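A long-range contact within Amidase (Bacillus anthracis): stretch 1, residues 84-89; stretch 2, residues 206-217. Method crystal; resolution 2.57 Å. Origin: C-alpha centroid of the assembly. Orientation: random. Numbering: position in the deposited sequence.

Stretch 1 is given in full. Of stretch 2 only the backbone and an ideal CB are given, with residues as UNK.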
# COMPACT_ATOMS: atom_id res chain seq x y z
N THR A 84 20.73 1.64 2.09
CA THR A 84 20.15 0.32 2.36
C THR A 84 18.80 0.41 3.08
O THR A 84 18.69 0.09 4.26
CB THR A 84 21.11 -0.54 3.20
OG1 THR A 84 22.46 -0.34 2.75
CG2 THR A 84 20.76 -2.02 3.08
N LEU A 85 17.78 0.85 2.35
CA LEU A 85 16.45 1.00 2.92
C LEU A 85 15.81 -0.36 3.19
O LEU A 85 14.96 -0.49 4.07
CB LEU A 85 15.55 1.82 1.98
CG LEU A 85 16.06 3.22 1.63
CD1 LEU A 85 15.09 3.92 0.68
CD2 LEU A 85 16.28 4.05 2.88
N ASN A 86 16.23 -1.36 2.42
CA ASN A 86 15.73 -2.73 2.56
C ASN A 86 14.21 -2.79 2.50
O ASN A 86 13.55 -3.17 3.46
CB ASN A 86 16.23 -3.35 3.86
CG ASN A 86 16.07 -4.86 3.89
OD1 ASN A 86 15.97 -5.51 2.85
ND2 ASN A 86 16.03 -5.43 5.09
N SER A 87 13.65 -2.40 1.35
CA SER A 87 12.21 -2.35 1.19
C SER A 87 11.73 -3.31 0.10
O SER A 87 10.53 -3.42 -0.15
CB SER A 87 11.76 -0.93 0.85
OG SER A 87 12.30 -0.51 -0.39
N VAL A 88 12.67 -4.00 -0.53
CA VAL A 88 12.34 -4.93 -1.60
C VAL A 88 12.65 -6.37 -1.18
O VAL A 88 13.78 -6.69 -0.81
CB VAL A 88 13.11 -4.61 -2.89
CG1 VAL A 88 12.78 -5.61 -3.98
CG2 VAL A 88 12.79 -3.19 -3.35
N THR A 89 11.64 -7.23 -1.25
CA THR A 89 11.81 -8.64 -0.90
C THR A 89 12.18 -9.47 -2.12
O THR A 89 13.06 -10.32 -2.06
CB THR A 89 10.55 -9.23 -0.26
OG1 THR A 89 9.41 -8.96 -1.09
CG2 THR A 89 10.31 -8.63 1.12
N UNK A 206 4.88 -1.04 4.38
CA UNK A 206 6.05 -0.17 4.48
C UNK A 206 6.81 -0.11 3.16
O UNK A 206 7.10 0.97 2.65
CB UNK A 206 6.98 -0.65 5.60
N UNK A 207 7.15 -1.28 2.62
CA UNK A 207 7.91 -1.38 1.39
C UNK A 207 7.21 -0.79 0.18
O UNK A 207 7.85 -0.19 -0.68
CB UNK A 207 8.24 -2.85 1.11
N UNK A 208 5.90 -0.97 0.12
CA UNK A 208 5.11 -0.45 -0.99
C UNK A 208 5.12 1.07 -0.99
O UNK A 208 4.97 1.71 -2.03
CB UNK A 208 3.67 -0.97 -0.92
N UNK A 209 5.30 1.65 0.20
CA UNK A 209 5.40 3.10 0.33
C UNK A 209 6.80 3.57 -0.04
O UNK A 209 6.97 4.65 -0.60
CB UNK A 209 5.05 3.54 1.75
N UNK A 210 7.80 2.76 0.28
CA UNK A 210 9.19 3.13 0.09
C UNK A 210 9.62 3.09 -1.38
O UNK A 210 10.35 3.97 -1.84
CB UNK A 210 10.08 2.20 0.92
N UNK A 211 9.15 2.09 -2.10
CA UNK A 211 9.54 1.90 -3.50
C UNK A 211 9.11 3.07 -4.39
O UNK A 211 9.77 3.37 -5.38
CB UNK A 211 8.94 0.60 -4.04
N UNK A 212 8.01 3.72 -4.03
CA UNK A 212 7.55 4.88 -4.79
C UNK A 212 8.12 6.16 -4.20
O UNK A 212 8.25 7.17 -4.90
CB UNK A 212 6.02 4.94 -4.81
N UNK A 213 8.48 6.13 -2.92
CA UNK A 213 9.08 7.28 -2.27
C UNK A 213 10.53 7.47 -2.72
O UNK A 213 10.97 8.59 -2.97
CB UNK A 213 9.01 7.12 -0.75
N UNK A 214 11.25 6.36 -2.84
CA UNK A 214 12.66 6.39 -3.22
C UNK A 214 12.83 6.16 -4.72
O UNK A 214 13.95 5.92 -5.19
CB UNK A 214 13.45 5.34 -2.43
N UNK A 215 11.73 6.22 -5.45
CA UNK A 215 11.72 6.02 -6.90
C UNK A 215 12.33 4.68 -7.31
O UNK A 215 13.15 4.62 -8.23
CB UNK A 215 12.48 7.16 -7.59
N UNK A 216 11.94 3.62 -6.62
CA UNK A 216 12.32 2.27 -7.01
C UNK A 216 11.28 1.70 -7.97
O UNK A 216 11.49 0.66 -8.58
CB UNK A 216 12.47 1.37 -5.78
N UNK A 217 10.17 2.41 -8.08
CA UNK A 217 9.06 2.02 -8.94
C UNK A 217 8.08 3.18 -9.10
O UNK A 217 7.96 4.01 -8.20
CB UNK A 217 8.35 0.79 -8.37

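Position 206 has helical angles (phi/psi -66/-52) and a CB pointing sideways, with no atom of stretch 1 within 5.5 Å; stretch 1 sets no preference. The residue is S206, whose O accepts the backbone N of 210 at 3.1 Å.

At position 207 the backbone is again helical (-63/-37), so the angles alone would admit any residue. The contact does not: CA-to-CB points toward stretch 1, and the ideal CB lies 2.7 Å from S87 O, a clash. Only a residue without CB fits this backbone, and it is G207. Its CA sits 3.7 Å from S87 O, and the CA atoms of S87 and G207, 4.4 Å apart, are the nearest CA pair across the two stretches.

Positions 208 and 209 are helical, their CB atoms beyond 5.5 Å of stretch 1, the first pointing away. Many residues would suit; they are S208 and A209.

Position 210, one helical turn after 207, points toward stretch 1 again. Its ideal CB is 3.6 Å from S87 CB and 5.3 Å from L85 CD1, so the space is tight near S87 and apolar toward L85. Alanine, serine, valine or threonine would be plausible. The residue is T210, chi1 -50° (m): its CB packs 3.5 Å from S87 CB, while CG2 reaches to 3.7 Å from L85 CD1.

At position 211 CB points sideways, 5.1 Å from S87 OG and 5.4 Å from V88 CG2. A medium apolar side chain could close that gap; valine, leucine or isoleucine are candidates. V211, chi1 -69° (m), places CG1 4.1 Å from V88 CG2 and 4.0 Å from S87 OG.

Positions 212 and 213 are helical and without stretch 1 atoms within 5.5 Å of CB; stretch 1 sets no limit here, and many residues would suit. They are V212 and A213.

Position 214 (-96/13) is the first to leave helical angles. Its CB points toward stretch 1 and already lies 3.8 Å from L85 CD1, favouring a small apolar residue. A214 makes that contact with its CB, without any reach beyond it.

Position 215 has positive phi (56/46), which favours glycine, asparagine or aspartate; CB is out of reach of stretch 1. It is D215.

At position 216 CB points toward stretch 1 but stays 5.2 Å from V88 CG2, leaving room for a long apolar or aromatic side chain. F216, chi1 -64° (m), sends its ring to L85, with CE2 4.0 Å from L85 CD1; S87 OG lies at the ring edge, 3.9 Å from CD2. Its backbone N donates to V211 O at 2.5 Å.

Position 217, extended (-167/150) and out of reach, would likewise suit many residues; it is A217.

Stretch 2 206-217: SGSATVVAADFA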
# COMPACT_ATOMS: atom_id res chain seq x y z
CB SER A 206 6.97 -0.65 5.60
OG SER A 206 7.42 -1.98 5.36
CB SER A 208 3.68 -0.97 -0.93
OG SER A 208 3.65 -2.39 -1.06
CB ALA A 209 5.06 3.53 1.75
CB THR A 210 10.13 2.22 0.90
OG1 THR A 210 9.67 2.15 2.26
CG2 THR A 210 11.55 2.75 0.88
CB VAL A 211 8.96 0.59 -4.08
CG1 VAL A 211 9.63 -0.61 -3.43
CG2 VAL A 211 7.46 0.53 -3.88
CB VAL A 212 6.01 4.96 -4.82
CG1 VAL A 212 5.43 3.86 -5.70
CG2 VAL A 212 5.44 4.90 -3.42
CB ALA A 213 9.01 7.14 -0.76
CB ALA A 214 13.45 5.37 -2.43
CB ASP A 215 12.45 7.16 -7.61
CG ASP A 215 11.70 8.48 -7.51
OD1 ASP A 215 11.92 9.21 -6.52
OD2 ASP A 215 10.90 8.78 -8.41
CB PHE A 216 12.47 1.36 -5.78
CG PHE A 216 13.56 1.78 -4.84
CD1 PHE A 216 14.65 2.51 -5.30
CD2 PHE A 216 13.51 1.44 -3.50
CE1 PHE A 216 15.66 2.89 -4.44
CE2 PHE A 216 14.52 1.82 -2.64
CZ PHE A 216 15.60 2.54 -3.11
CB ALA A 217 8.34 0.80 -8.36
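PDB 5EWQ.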